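Local structure of phosphoribosylformylglycinamidine cyclo-ligase (Thermus thermophilus HB8, 5AVM) at residues B[64-69]-B[216-221]; B[179-184]-B[220-225]; B[184-189]-B[293-298]; B[195-200]-B[277-282]. The protein probably catalyses the ATP-dependent ring closure of formylglycinamidine ribonucleotide to 5-aminoimidazole ribonucleotide in de novo purine biosynthesis. All blocks are in the same frame, centred on the assembly; numbering follows the deposited sequence.

The four contacts run through the C-terminal part of the chain, and interaction 1 also ties it to the N-terminal family region. Interactions 1 and 2 share Pro220 and His221, while interactions 2 and 3 share Gly184. The centre of interaction 3 lies about 10 Å from those of interactions 1 and 2. Between interactions 1 and 3, Lys66 NZ comes 2.6 Å from His186 O, and His221 ND1 comes 2.7 Å from Thr187 OG1. A sulfate ion, probably from the crystallisation liquor, touches both interaction 1 and interaction 3. Interaction 4 is more peripheral, about 21 Å from the chain's centre by its own centre; it meets interaction 1 where Leu217 CD2 packs on Val197 CG1, 4.1 Å away.

Interaction 1: residues B[64-69]-B[216-221]; sequences GTKTLL and ALLRPH. With SO4 (sulfate ion), chain L.
Lys66 carries its ammonium into the protein interior and gives it to the main-chain carbonyl of Arg219: NZ donates to Arg219 O over 3.1 Å. The nitrogen stands above that carbonyl's plane, 50° out of it, and has further partners: a salt bridge to Asp82 and hydrogen bonds with His186 O and the Tyr190 hydroxyl. A long, flexible side chain suits the place. CG is anti to the backbone N (chi1 -180°) and the chain beyond stays extended, which lays the CE methylene 3.3 Å from Leu217 O. An alanine here would probably leave the Asp82 carboxylate without this positive mate and Arg219 O without this donor. The contact joins the N-terminal family region of the AIR synthase fold, through the start of helix 66-72, to the C-terminal region, through the end of helix 213-218. One turn further along, Leu69 brings only hydrocarbon to the seam. Its CD2 methyl lies 3.7 Å from Leu217 CD2, the two side chains crossing at about a right angle, and 4.2 Å from Leu218 CD2. At the other end of 64-69, Gly64 has backbone angles that favour glycine, and a side chain there would collide with the bound sulfate. Thr65 N makes a weak bond of 3.4 Å to sulfate O2. Thr67 OG1 turns back to donate to Gly64 O at 3.0 Å, nearly along the C=O axis.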
loop_
_atom_site.group_PDB
_atom_site.type_symbol
_atom_site.label_atom_id
_atom_site.label_comp_id
_atom_site.label_asym_id
_atom_site.label_seq_id
_atom_site.Cartn_x
_atom_site.Cartn_y
_atom_site.Cartn_z
ATOM N N GLY B 64 0.002 9.111 -8.035
ATOM C CA GLY B 64 0.163 9.013 -9.476
ATOM C C GLY B 64 1.226 9.961 -9.999
ATOM O O GLY B 64 1.944 10.570 -9.222
ATOM N N THR B 65 1.317 10.089 -11.318
ATOM C CA THR B 65 2.301 10.961 -11.938
ATOM C C THR B 65 2.119 12.424 -11.535
ATOM O O THR B 65 3.027 13.243 -11.713
ATOM C CB THR B 65 2.260 10.805 -13.473
ATOM O OG1 THR B 65 2.775 9.512 -13.822
ATOM C CG2 THR B 65 3.084 11.876 -14.162
ATOM N N LYS B 66 0.955 12.760 -10.982
ATOM C CA LYS B 66 0.718 14.132 -10.537
ATOM C C LYS B 66 1.879 14.537 -9.646
ATOM O O LYS B 66 2.231 15.710 -9.567
ATOM C CB LYS B 66 -0.578 14.238 -9.731
ATOM C CG LYS B 66 -0.889 15.650 -9.247
ATOM C CD LYS B 66 -2.322 15.745 -8.743
ATOM C CE LYS B 66 -2.744 17.189 -8.490
ATOM N NZ LYS B 66 -4.217 17.275 -8.232
ATOM N N THR B 67 2.464 13.542 -8.978
ATOM C CA THR B 67 3.584 13.742 -8.069
ATOM C C THR B 67 4.769 14.403 -8.756
ATOM O O THR B 67 5.411 15.285 -8.187
ATOM C CB THR B 67 4.045 12.407 -7.459
ATOM O OG1 THR B 67 2.963 11.811 -6.732
ATOM C CG2 THR B 67 5.207 12.633 -6.515
ATOM N N LEU B 68 5.066 13.980 -9.979
ATOM C CA LEU B 68 6.182 14.560 -10.714
ATOM C C LEU B 68 5.870 16.018 -11.049
ATOM O O LEU B 68 6.745 16.883 -10.967
ATOM C CB LEU B 68 6.444 13.746 -11.979
ATOM C CG LEU B 68 6.790 12.296 -11.639
ATOM C CD1 LEU B 68 6.935 11.472 -12.904
ATOM C CD2 LEU B 68 8.071 12.269 -10.820
ATOM N N LEU B 69 4.615 16.295 -11.402
ATOM C CA LEU B 69 4.205 17.658 -11.720
ATOM C C LEU B 69 4.401 18.574 -10.510
ATOM O O LEU B 69 4.860 19.714 -10.646
ATOM C CB LEU B 69 2.734 17.691 -12.143
ATOM C CG LEU B 69 2.160 19.073 -12.489
ATOM C CD1 LEU B 69 2.887 19.650 -13.703
ATOM C CD2 LEU B 69 0.671 18.955 -12.770
ATOM N N ALA B 216 -4.242 25.671 -10.948
ATOM C CA ALA B 216 -5.347 24.892 -11.480
ATOM C C ALA B 216 -5.061 23.403 -11.625
ATOM O O ALA B 216 -5.979 22.586 -11.543
ATOM C CB ALA B 216 -5.776 25.467 -12.820
ATOM N N LEU B 217 -3.794 23.052 -11.832
ATOM C CA LEU B 217 -3.397 21.655 -12.018
ATOM C C LEU B 217 -3.012 20.939 -10.729
ATOM O O LEU B 217 -3.046 19.706 -10.665
ATOM C CB LEU B 217 -2.232 21.578 -13.004
ATOM C CG LEU B 217 -2.440 20.867 -14.342
ATOM C CD1 LEU B 217 -3.671 21.393 -15.044
ATOM C CD2 LEU B 217 -1.202 21.084 -15.201
ATOM N N LEU B 218 -2.643 21.712 -9.711
ATOM C CA LEU B 218 -2.247 21.152 -8.423
ATOM C C LEU B 218 -3.339 21.215 -7.352
ATOM O O LEU B 218 -3.137 20.750 -6.228
ATOM C CB LEU B 218 -0.967 21.831 -7.916
ATOM C CG LEU B 218 0.296 21.482 -8.714
ATOM C CD1 LEU B 218 1.506 22.156 -8.092
ATOM C CD2 LEU B 218 0.487 19.974 -8.735
ATOM N N ARG B 219 -4.491 21.788 -7.697
ATOM C CA ARG B 219 -5.606 21.855 -6.759
ATOM C C ARG B 219 -5.875 20.413 -6.337
ATOM O O ARG B 219 -6.117 19.537 -7.178
ATOM C CB ARG B 219 -6.847 22.452 -7.428
ATOM C CG ARG B 219 -8.074 22.495 -6.532
ATOM C CD ARG B 219 -8.983 23.645 -6.927
ATOM N NE ARG B 219 -8.381 24.948 -6.619
ATOM C CZ ARG B 219 -8.311 25.964 -7.477
ATOM N NH1 ARG B 219 -8.804 25.834 -8.707
ATOM N NH2 ARG B 219 -7.750 27.108 -7.109
ATOM N N PRO B 220 -5.827 20.144 -5.026
ATOM C CA PRO B 220 -6.055 18.800 -4.491
ATOM C C PRO B 220 -7.309 18.055 -4.954
ATOM O O PRO B 220 -8.325 18.657 -5.305
ATOM C CB PRO B 220 -6.052 19.031 -2.980
ATOM C CG PRO B 220 -5.115 20.196 -2.820
ATOM C CD PRO B 220 -5.551 21.104 -3.940
ATOM N N HIS B 221 -7.207 16.729 -4.956
ATOM C CA HIS B 221 -8.314 15.845 -5.304
ATOM C C HIS B 221 -9.403 16.190 -4.276
ATOM O O HIS B 221 -9.121 16.283 -3.084
ATOM C CB HIS B 221 -7.857 14.393 -5.139
ATOM C CG HIS B 221 -8.821 13.376 -5.668
ATOM N ND1 HIS B 221 -8.519 12.550 -6.729
ATOM C CD2 HIS B 221 -10.076 13.048 -5.282
ATOM C CE1 HIS B 221 -9.547 11.757 -6.975
ATOM N NE2 HIS B 221 -10.503 12.039 -6.111
HETATM S S SO4 L . -1.515 9.260 -13.914
HETATM O O1 SO4 L . -0.368 9.584 -14.775
HETATM O O2 SO4 L . -1.116 8.246 -12.908
HETATM O O3 SO4 L . -1.976 10.478 -13.225
HETATM O O4 SO4 L . -2.614 8.732 -14.747
#

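Interaction 2: residues B[179-184]-B[220-225]; sequences ALPSSG and PHRAYL
Tyr224 and Leu180 slide past each other in opposite directions, the CB of the leucine lying over one face of the ring. Here the end of strand 176-181, a member of the six-stranded mixed sheet of the C-terminal region, passes the loop between helices 213-218 and 225-233; the touching parts run 167° apart, close to antiparallel. Leu180 CB makes a CH-pi contact 4.0 Å from the Tyr224 ring centroid, displaced toward the rim, and Leu180 CD1 touches the rim atoms CD1 and CG, 3.7 Å from Tyr224 CD1. A tyrosine suits this place because its face takes the leucine while its hydroxyl reaches the strand end: OH donates to Pro181 O at 2.6 Å. That oxygen lies in the ring plane at its edge, whereas the hydroxyl stands above the plane of the carbonyl. Arg222 approaches the same oxygen. Its CG is anti to the backbone N (chi1 -176°) and the chain bends at chi3, and NH1 makes a weak bond of 3.4 Å to Pro181 O. The flat guanidinium is covered on one face by Ser183, whose CB sits 3.3 Å from Arg222 NH2. A small residue suits the place of Ser183, since CB can press on this face while the hydroxyl serves another partner. Ser183 OG, lying between its own backbone N and carbonyl carbon, donates to Pro220 O at 2.6 Å, tilted 25° from that carbonyl's plane.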
loop_
_atom_site.group_PDB
_atom_site.type_symbol
_atom_site.label_atom_id
_atom_site.label_comp_id
_atom_site.label_asym_id
_atom_site.label_seq_id
_atom_site.Cartn_x
_atom_site.Cartn_y
_atom_site.Cartn_z
ATOM N N ALA B 179 -23.997 13.851 -10.377
ATOM C CA ALA B 179 -22.564 14.029 -10.314
ATOM C C ALA B 179 -22.193 15.106 -9.323
ATOM O O ALA B 179 -22.871 16.121 -9.215
ATOM C CB ALA B 179 -22.022 14.383 -11.686
ATOM N N LEU B 180 -21.121 14.860 -8.579
ATOM C CA LEU B 180 -20.608 15.821 -7.615
ATOM C C LEU B 180 -19.396 16.387 -8.350
ATOM O O LEU B 180 -18.574 15.633 -8.884
ATOM C CB LEU B 180 -20.195 15.123 -6.321
ATOM C CG LEU B 180 -21.324 14.366 -5.621
ATOM C CD1 LEU B 180 -20.826 13.864 -4.282
ATOM C CD2 LEU B 180 -22.534 15.286 -5.444
ATOM N N PRO B 181 -19.274 17.725 -8.393
ATOM C CA PRO B 181 -18.189 18.445 -9.069
ATOM C C PRO B 181 -16.753 18.182 -8.641
ATOM O O PRO B 181 -16.419 18.246 -7.461
ATOM C CB PRO B 181 -18.592 19.906 -8.883
ATOM C CG PRO B 181 -19.245 19.893 -7.535
ATOM C CD PRO B 181 -20.118 18.662 -7.622
ATOM N N SER B 182 -15.908 17.901 -9.627
ATOM C CA SER B 182 -14.495 17.657 -9.384
ATOM C C SER B 182 -13.830 19.021 -9.239
ATOM O O SER B 182 -14.390 20.030 -9.676
ATOM C CB SER B 182 -13.866 16.885 -10.550
ATOM O OG SER B 182 -13.709 17.701 -11.694
ATOM N N SER B 183 -12.644 19.049 -8.632
ATOM C CA SER B 183 -11.912 20.292 -8.401
ATOM C C SER B 183 -10.853 20.536 -9.461
ATOM O O SER B 183 -10.034 21.448 -9.346
ATOM C CB SER B 183 -11.220 20.238 -7.049
ATOM O OG SER B 183 -10.138 19.328 -7.113
ATOM N N GLY B 184 -10.865 19.712 -10.497
ATOM C CA GLY B 184 -9.876 19.848 -11.543
ATOM C C GLY B 184 -9.500 18.459 -11.992
ATOM O O GLY B 184 -10.332 17.553 -11.919
ATOM N N PRO B 220 -5.827 20.144 -5.026
ATOM C CA PRO B 220 -6.055 18.800 -4.491
ATOM C C PRO B 220 -7.309 18.055 -4.954
ATOM O O PRO B 220 -8.325 18.657 -5.305
ATOM C CB PRO B 220 -6.052 19.031 -2.980
ATOM C CG PRO B 220 -5.115 20.196 -2.820
ATOM C CD PRO B 220 -5.551 21.104 -3.940
ATOM N N HIS B 221 -7.207 16.729 -4.956
ATOM C CA HIS B 221 -8.314 15.845 -5.304
ATOM C C HIS B 221 -9.403 16.190 -4.276
ATOM O O HIS B 221 -9.121 16.283 -3.084
ATOM C CB HIS B 221 -7.857 14.393 -5.139
ATOM C CG HIS B 221 -8.821 13.376 -5.668
ATOM N ND1 HIS B 221 -8.519 12.550 -6.729
ATOM C CD2 HIS B 221 -10.076 13.048 -5.282
ATOM C CE1 HIS B 221 -9.547 11.757 -6.975
ATOM N NE2 HIS B 221 -10.503 12.039 -6.111
ATOM N N ARG B 222 -10.635 16.391 -4.730
ATOM C CA ARG B 222 -11.727 16.748 -3.826
ATOM C C ARG B 222 -12.402 15.560 -3.130
ATOM O O ARG B 222 -12.763 14.572 -3.775
ATOM C CB ARG B 222 -12.773 17.555 -4.597
ATOM C CG ARG B 222 -13.928 18.074 -3.769
ATOM C CD ARG B 222 -14.707 19.117 -4.553
ATOM N NE ARG B 222 -13.897 20.315 -4.770
ATOM C CZ ARG B 222 -14.204 21.303 -5.613
ATOM N NH1 ARG B 222 -15.313 21.248 -6.340
ATOM N NH2 ARG B 222 -13.400 22.353 -5.729
ATOM N N ALA B 223 -12.576 15.671 -1.814
ATOM C CA ALA B 223 -13.229 14.634 -1.018
ATOM C C ALA B 223 -14.717 14.931 -0.900
ATOM O O ALA B 223 -15.111 16.084 -0.735
ATOM C CB ALA B 223 -12.615 14.569 0.370
ATOM N N TYR B 224 -15.539 13.887 -0.967
ATOM C CA TYR B 224 -16.987 14.045 -0.863
ATOM C C TYR B 224 -17.569 13.452 0.414
ATOM O O TYR B 224 -18.746 13.089 0.456
ATOM C CB TYR B 224 -17.659 13.416 -2.084
ATOM C CG TYR B 224 -17.189 14.055 -3.367
ATOM C CD1 TYR B 224 -17.510 15.380 -3.665
ATOM C CD2 TYR B 224 -16.349 13.371 -4.236
ATOM C CE1 TYR B 224 -16.997 16.006 -4.792
ATOM C CE2 TYR B 224 -15.833 13.983 -5.363
ATOM C CZ TYR B 224 -16.157 15.300 -5.635
ATOM O OH TYR B 224 -15.624 15.901 -6.748
ATOM N N LEU B 225 -16.747 13.371 1.457
ATOM C CA LEU B 225 -17.199 12.813 2.726
ATOM C C LEU B 225 -18.301 13.694 3.331
ATOM O O LEU B 225 -19.353 13.196 3.748
ATOM C CB LEU B 225 -16.009 12.670 3.699
ATOM C CG LEU B 225 -16.234 11.967 5.053
ATOM C CD1 LEU B 225 -16.927 10.627 4.849
ATOM C CD2 LEU B 225 -14.897 11.781 5.763
#

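Interaction 3: residues B[184-189]-B[293-298]; sequences GPHTNG and VFNMGL. With SO4 (sulfate ion), chain L.
Gly189 packs directly on the end of helix 287-293: its CA is 3.6 Å from Val293 CG1 and its O is 3.4 Å from Phe294 CE1. Any side chain here would strike both residues, and the backbone angles also call for glycine. Val293 in turn sets CG1 over the centre of the Phe294 ring, so the two hydrophobic residues form one compact block. A second close-fitting point lies at the other end of the loop, where Asn295 ND2 donates to Gly184 O over 3.0 Å, nearly straight at 164° and in the planes of both amide and carbonyl. Asn295 CG lies between its backbone N and carbonyl carbon (chi1 62°). The OD1 branch accepts from Gly297 N at 2.7 Å, an Asx turn within the type I' turn 295-298 that leads into strand 298-304, and it also accepts from the Ser182 hydroxyl. Between these two points the loops are joined less directly. A water takes the Asn295 N-H at 2.9 Å and lies 2.9 Å from Pro185 O, to which it can donate. On the far side of Gly189 the loop meets the sulfate: Gly189 N, at the N-cap of helix 190-196, donates to sulfate O4 at 3.0 Å, and Tyr190 N binds the ion too. N-H groups at the start of a helix, not used within the helix, are a natural anion site, and one in a nucleotide-binding enzyme would be consistent with a place for phosphate. At Asn295 the donors and acceptors around the amide tell its two ends apart and fix which way it faces.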
loop_
_atom_site.group_PDB
_atom_site.type_symbol
_atom_site.label_atom_id
_atom_site.label_comp_id
_atom_site.label_asym_id
_atom_site.label_seq_id
_atom_site.Cartn_x
_atom_site.Cartn_y
_atom_site.Cartn_z
ATOM N N GLY B 184 -10.865 19.712 -10.497
ATOM C CA GLY B 184 -9.876 19.848 -11.543
ATOM C C GLY B 184 -9.500 18.459 -11.992
ATOM O O GLY B 184 -10.332 17.553 -11.919
ATOM N N PRO B 185 -8.258 18.244 -12.442
ATOM C CA PRO B 185 -7.879 16.900 -12.889
ATOM C C PRO B 185 -7.860 15.859 -11.769
ATOM O O PRO B 185 -7.871 14.656 -12.028
ATOM C CB PRO B 185 -6.497 17.121 -13.508
ATOM C CG PRO B 185 -6.521 18.590 -13.913
ATOM C CD PRO B 185 -7.192 19.218 -12.725
ATOM N N HIS B 186 -7.855 16.323 -10.526
ATOM C CA HIS B 186 -7.807 15.416 -9.387
ATOM C C HIS B 186 -6.497 14.645 -9.415
ATOM O O HIS B 186 -5.428 15.256 -9.374
ATOM C CB HIS B 186 -9.007 14.468 -9.400
ATOM C CG HIS B 186 -10.229 15.046 -8.753
ATOM N ND1 HIS B 186 -11.383 14.322 -8.559
ATOM C CD2 HIS B 186 -10.454 16.264 -8.206
ATOM C CE1 HIS B 186 -12.265 15.065 -7.915
ATOM N NE2 HIS B 186 -11.725 16.249 -7.688
ATOM N N THR B 187 -6.555 13.321 -9.503
ATOM C CA THR B 187 -5.320 12.546 -9.505
ATOM C C THR B 187 -5.182 11.468 -10.572
ATOM O O THR B 187 -4.634 10.393 -10.322
ATOM C CB THR B 187 -5.052 11.905 -8.112
ATOM O OG1 THR B 187 -6.264 11.356 -7.589
ATOM C CG2 THR B 187 -4.511 12.936 -7.144
ATOM N N ASN B 188 -5.670 11.754 -11.769
ATOM C CA ASN B 188 -5.544 10.812 -12.866
ATOM C C ASN B 188 -5.359 11.588 -14.165
ATOM O O ASN B 188 -5.963 12.645 -14.349
ATOM C CB ASN B 188 -6.775 9.903 -12.951
ATOM C CG ASN B 188 -6.714 8.736 -11.968
ATOM O OD1 ASN B 188 -5.981 7.766 -12.179
ATOM N ND2 ASN B 188 -7.479 8.831 -10.888
ATOM N N GLY B 189 -4.503 11.069 -15.045
ATOM C CA GLY B 189 -4.255 11.705 -16.328
ATOM C C GLY B 189 -3.154 12.745 -16.315
ATOM O O GLY B 189 -2.994 13.503 -17.271
ATOM N N VAL B 293 -9.448 9.906 -20.400
ATOM C CA VAL B 293 -8.318 10.210 -19.531
ATOM C C VAL B 293 -8.690 11.089 -18.329
ATOM O O VAL B 293 -8.212 10.854 -17.214
ATOM C CB VAL B 293 -7.175 10.919 -20.341
ATOM C CG1 VAL B 293 -6.043 11.339 -19.417
ATOM C CG2 VAL B 293 -6.647 9.996 -21.424
ATOM N N PHE B 294 -9.545 12.089 -18.552
ATOM C CA PHE B 294 -9.936 13.020 -17.496
ATOM C C PHE B 294 -11.361 12.859 -16.988
ATOM O O PHE B 294 -12.219 12.303 -17.674
ATOM C CB PHE B 294 -9.737 14.451 -17.986
ATOM C CG PHE B 294 -8.352 14.734 -18.466
ATOM C CD1 PHE B 294 -7.269 14.651 -17.598
ATOM C CD2 PHE B 294 -8.119 15.078 -19.794
ATOM C CE1 PHE B 294 -5.968 14.908 -18.049
ATOM C CE2 PHE B 294 -6.816 15.337 -20.251
ATOM C CZ PHE B 294 -5.745 15.250 -19.375
ATOM N N ASN B 295 -11.611 13.368 -15.786
ATOM C CA ASN B 295 -12.937 13.263 -15.191
ATOM C C ASN B 295 -13.936 14.262 -15.774
ATOM O O ASN B 295 -15.139 14.179 -15.501
ATOM C CB ASN B 295 -12.860 13.423 -13.669
ATOM C CG ASN B 295 -12.329 14.778 -13.237
ATOM O OD1 ASN B 295 -12.857 15.822 -13.621
ATOM N ND2 ASN B 295 -11.288 14.766 -12.417
ATOM N N MET B 296 -13.436 15.200 -16.576
ATOM C CA MET B 296 -14.279 16.206 -17.227
ATOM C C MET B 296 -15.217 16.936 -16.275
ATOM O O MET B 296 -16.269 17.413 -16.685
ATOM C CB MET B 296 -15.093 15.543 -18.337
ATOM C CG MET B 296 -14.242 14.831 -19.381
ATOM S SD MET B 296 -13.259 15.958 -20.376
ATOM C CE MET B 296 -11.980 16.360 -19.303
ATOM N N GLY B 297 -14.832 17.031 -15.008
ATOM C CA GLY B 297 -15.666 17.707 -14.031
ATOM C C GLY B 297 -16.546 16.762 -13.230
ATOM O O GLY B 297 -17.250 17.184 -12.311
ATOM N N LEU B 298 -16.520 15.481 -13.586
ATOM C CA LEU B 298 -17.309 14.467 -12.892
ATOM C C LEU B 298 -16.446 13.849 -11.793
ATOM O O LEU B 298 -15.724 12.888 -12.040
ATOM C CB LEU B 298 -17.751 13.388 -13.883
ATOM C CG LEU B 298 -18.591 13.895 -15.062
ATOM C CD1 LEU B 298 -18.716 12.831 -16.110
ATOM C CD2 LEU B 298 -19.960 14.323 -14.565
HETATM S S SO4 L . -1.515 9.260 -13.914
HETATM O O1 SO4 L . -0.368 9.584 -14.775
HETATM O O2 SO4 L . -1.116 8.246 -12.908
HETATM O O3 SO4 L . -1.976 10.478 -13.225
HETATM O O4 SO4 L . -2.614 8.732 -14.747
HETATM O O HOH W 1 -9.099 13.786 -14.453
#

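Interaction 4: residues B[195-200]-B[277-282]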
loop_
_atom_site.group_PDB
_atom_site.type_symbol
_atom_site.label_atom_id
_atom_site.label_comp_id
_atom_site.label_asym_id
_atom_site.label_seq_id
_atom_site.Cartn_x
_atom_site.Cartn_y
_atom_site.Cartn_z
ATOM N N LYS B 195 2.825 16.203 -20.391
ATOM C CA LYS B 195 3.270 16.266 -21.778
ATOM C C LYS B 195 2.701 17.515 -22.444
ATOM O O LYS B 195 3.416 18.252 -23.125
ATOM C CB LYS B 195 2.797 15.041 -22.558
ATOM C CG LYS B 195 2.757 15.267 -24.070
ATOM C CD LYS B 195 2.226 14.055 -24.823
ATOM C CE LYS B 195 1.923 14.396 -26.278
ATOM N NZ LYS B 195 0.793 15.371 -26.410
ATOM N N VAL B 196 1.405 17.741 -22.248
ATOM C CA VAL B 196 0.727 18.892 -22.831
ATOM C C VAL B 196 1.273 20.240 -22.336
ATOM O O VAL B 196 1.450 21.167 -23.130
ATOM C CB VAL B 196 -0.801 18.813 -22.569
ATOM C CG1 VAL B 196 -1.463 20.135 -22.890
ATOM C CG2 VAL B 196 -1.410 17.720 -23.423
ATOM N N VAL B 197 1.543 20.349 -21.037
ATOM C CA VAL B 197 2.063 21.596 -20.476
ATOM C C VAL B 197 3.592 21.661 -20.470
ATOM O O VAL B 197 4.174 22.653 -20.031
ATOM C CB VAL B 197 1.564 21.822 -19.024
ATOM C CG1 VAL B 197 0.050 21.830 -18.997
ATOM C CG2 VAL B 197 2.119 20.753 -18.102
ATOM N N ALA B 198 4.237 20.606 -20.958
ATOM C CA ALA B 198 5.696 20.540 -20.998
ATOM C C ALA B 198 6.310 21.748 -21.692
ATOM O O ALA B 198 6.263 21.859 -22.922
ATOM C CB ALA B 198 6.132 19.270 -21.703
ATOM N N GLY B 199 6.889 22.649 -20.900
ATOM C CA GLY B 199 7.517 23.829 -21.468
ATOM C C GLY B 199 6.777 25.141 -21.260
ATOM O O GLY B 199 7.237 26.185 -21.722
ATOM N N GLN B 200 5.634 25.098 -20.580
ATOM C CA GLN B 200 4.853 26.305 -20.321
ATOM C C GLN B 200 5.300 26.913 -18.994
ATOM O O GLN B 200 6.045 26.284 -18.235
ATOM C CB GLN B 200 3.358 25.972 -20.242
ATOM C CG GLN B 200 2.786 25.203 -21.436
ATOM C CD GLN B 200 2.630 26.054 -22.694
ATOM O OE1 GLN B 200 1.970 27.097 -22.682
ATOM N NE2 GLN B 200 3.230 25.598 -23.792
ATOM N N PRO B 277 -10.708 21.897 -21.192
ATOM C CA PRO B 277 -10.705 22.269 -22.609
ATOM C C PRO B 277 -9.442 23.032 -22.989
ATOM O O PRO B 277 -9.044 23.052 -24.151
ATOM C CB PRO B 277 -11.972 23.105 -22.747
ATOM C CG PRO B 277 -12.130 23.714 -21.383
ATOM C CD PRO B 277 -11.819 22.558 -20.481
ATOM N N TYR B 278 -8.820 23.653 -21.991
ATOM C CA TYR B 278 -7.586 24.399 -22.193
ATOM C C TYR B 278 -6.481 23.402 -22.534
ATOM O O TYR B 278 -5.776 23.552 -23.528
ATOM C CB TYR B 278 -7.216 25.165 -20.924
ATOM C CG TYR B 278 -5.919 25.914 -21.060
ATOM C CD1 TYR B 278 -5.790 26.954 -21.978
ATOM C CD2 TYR B 278 -4.799 25.545 -20.316
ATOM C CE1 TYR B 278 -4.575 27.603 -22.159
ATOM C CE2 TYR B 278 -3.579 26.188 -20.489
ATOM C CZ TYR B 278 -3.474 27.211 -21.414
ATOM O OH TYR B 278 -2.265 27.830 -21.610
ATOM N N LEU B 279 -6.332 22.380 -21.698
ATOM C CA LEU B 279 -5.330 21.350 -21.930
ATOM C C LEU B 279 -5.626 20.740 -23.294
ATOM O O LEU B 279 -4.750 20.616 -24.145
ATOM C CB LEU B 279 -5.428 20.274 -20.846
ATOM C CG LEU B 279 -5.180 20.744 -19.413
ATOM C CD1 LEU B 279 -5.526 19.637 -18.434
ATOM C CD2 LEU B 279 -3.732 21.175 -19.275
ATOM N N GLN B 280 -6.882 20.364 -23.484
ATOM C CA GLN B 280 -7.353 19.773 -24.725
ATOM C C GLN B 280 -6.871 20.578 -25.933
ATOM O O GLN B 280 -6.251 20.034 -26.847
ATOM C CB GLN B 280 -8.881 19.722 -24.691
ATOM C CG GLN B 280 -9.569 19.335 -25.976
ATOM C CD GLN B 280 -11.074 19.267 -25.797
ATOM O OE1 GLN B 280 -11.663 20.098 -25.104
ATOM N NE2 GLN B 280 -11.704 18.283 -26.426
ATOM N N ARG B 281 -7.151 21.878 -25.926
ATOM C CA ARG B 281 -6.753 22.764 -27.016
ATOM C C ARG B 281 -5.236 22.838 -27.178
ATOM O O ARG B 281 -4.719 22.725 -28.292
ATOM C CB ARG B 281 -7.299 24.173 -26.773
ATOM C CG ARG B 281 -8.418 24.616 -27.706
ATOM C CD ARG B 281 -8.784 26.068 -27.423
ATOM N NE ARG B 281 -7.598 26.917 -27.465
ATOM C CZ ARG B 281 -7.317 27.865 -26.575
ATOM N NH1 ARG B 281 -8.150 28.092 -25.562
ATOM N NH2 ARG B 281 -6.193 28.572 -26.689
ATOM N N LEU B 282 -4.531 23.036 -26.063
ATOM C CA LEU B 282 -3.071 23.143 -26.062
ATOM C C LEU B 282 -2.424 21.868 -26.577
ATOM O O LEU B 282 -1.491 21.912 -27.383
ATOM C CB LEU B 282 -2.565 23.439 -24.649
ATOM C CG LEU B 282 -1.059 23.640 -24.459
ATOM C CD1 LEU B 282 -0.615 24.923 -25.136
ATOM C CD2 LEU B 282 -0.739 23.695 -22.977
HETATM O O HOH W 2 0.060 28.145 -20.419
#
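Leu282 is the main bump: its CD2 methyl settles into a hollow walled by Val196 CG1, Val196 O, Val197 CA and Gln200 CD. The fit is closest at the carbonyl, 3.3 Å between CD2 and Val196 O, with Val196 CG1 at 3.6 Å. CG anti to the backbone N (chi1 -178°) sends the branch point toward that hollow. In return, Val196 CG1 rests against helix 275-283, 3.6 Å from Leu279 O. Beside this pair Leu279 CD2 meets Val197 CG1 at 3.8 Å, the two side chains crossing obliquely. An alanine in place of Leu282 would probably open a gap beside Val196 and leave the Gln200 side chain freer to turn. Beta-branched valines and branched leucines suit this seam between the end of helix 190-196 and helix 275-283, having methyls enough to fill it. A type II turn, Val197 to Gln200, with Gly199 at its third position, brings Gln200 round to meet Leu282 tip to tip. At this edge the chemistry changes: a water donates to Gln200 OE1 at 3.1 Å and lies 2.6 Å from Tyr278 OH, so the hydrocarbon seam ends in a polar bridge at the exposed Gln200.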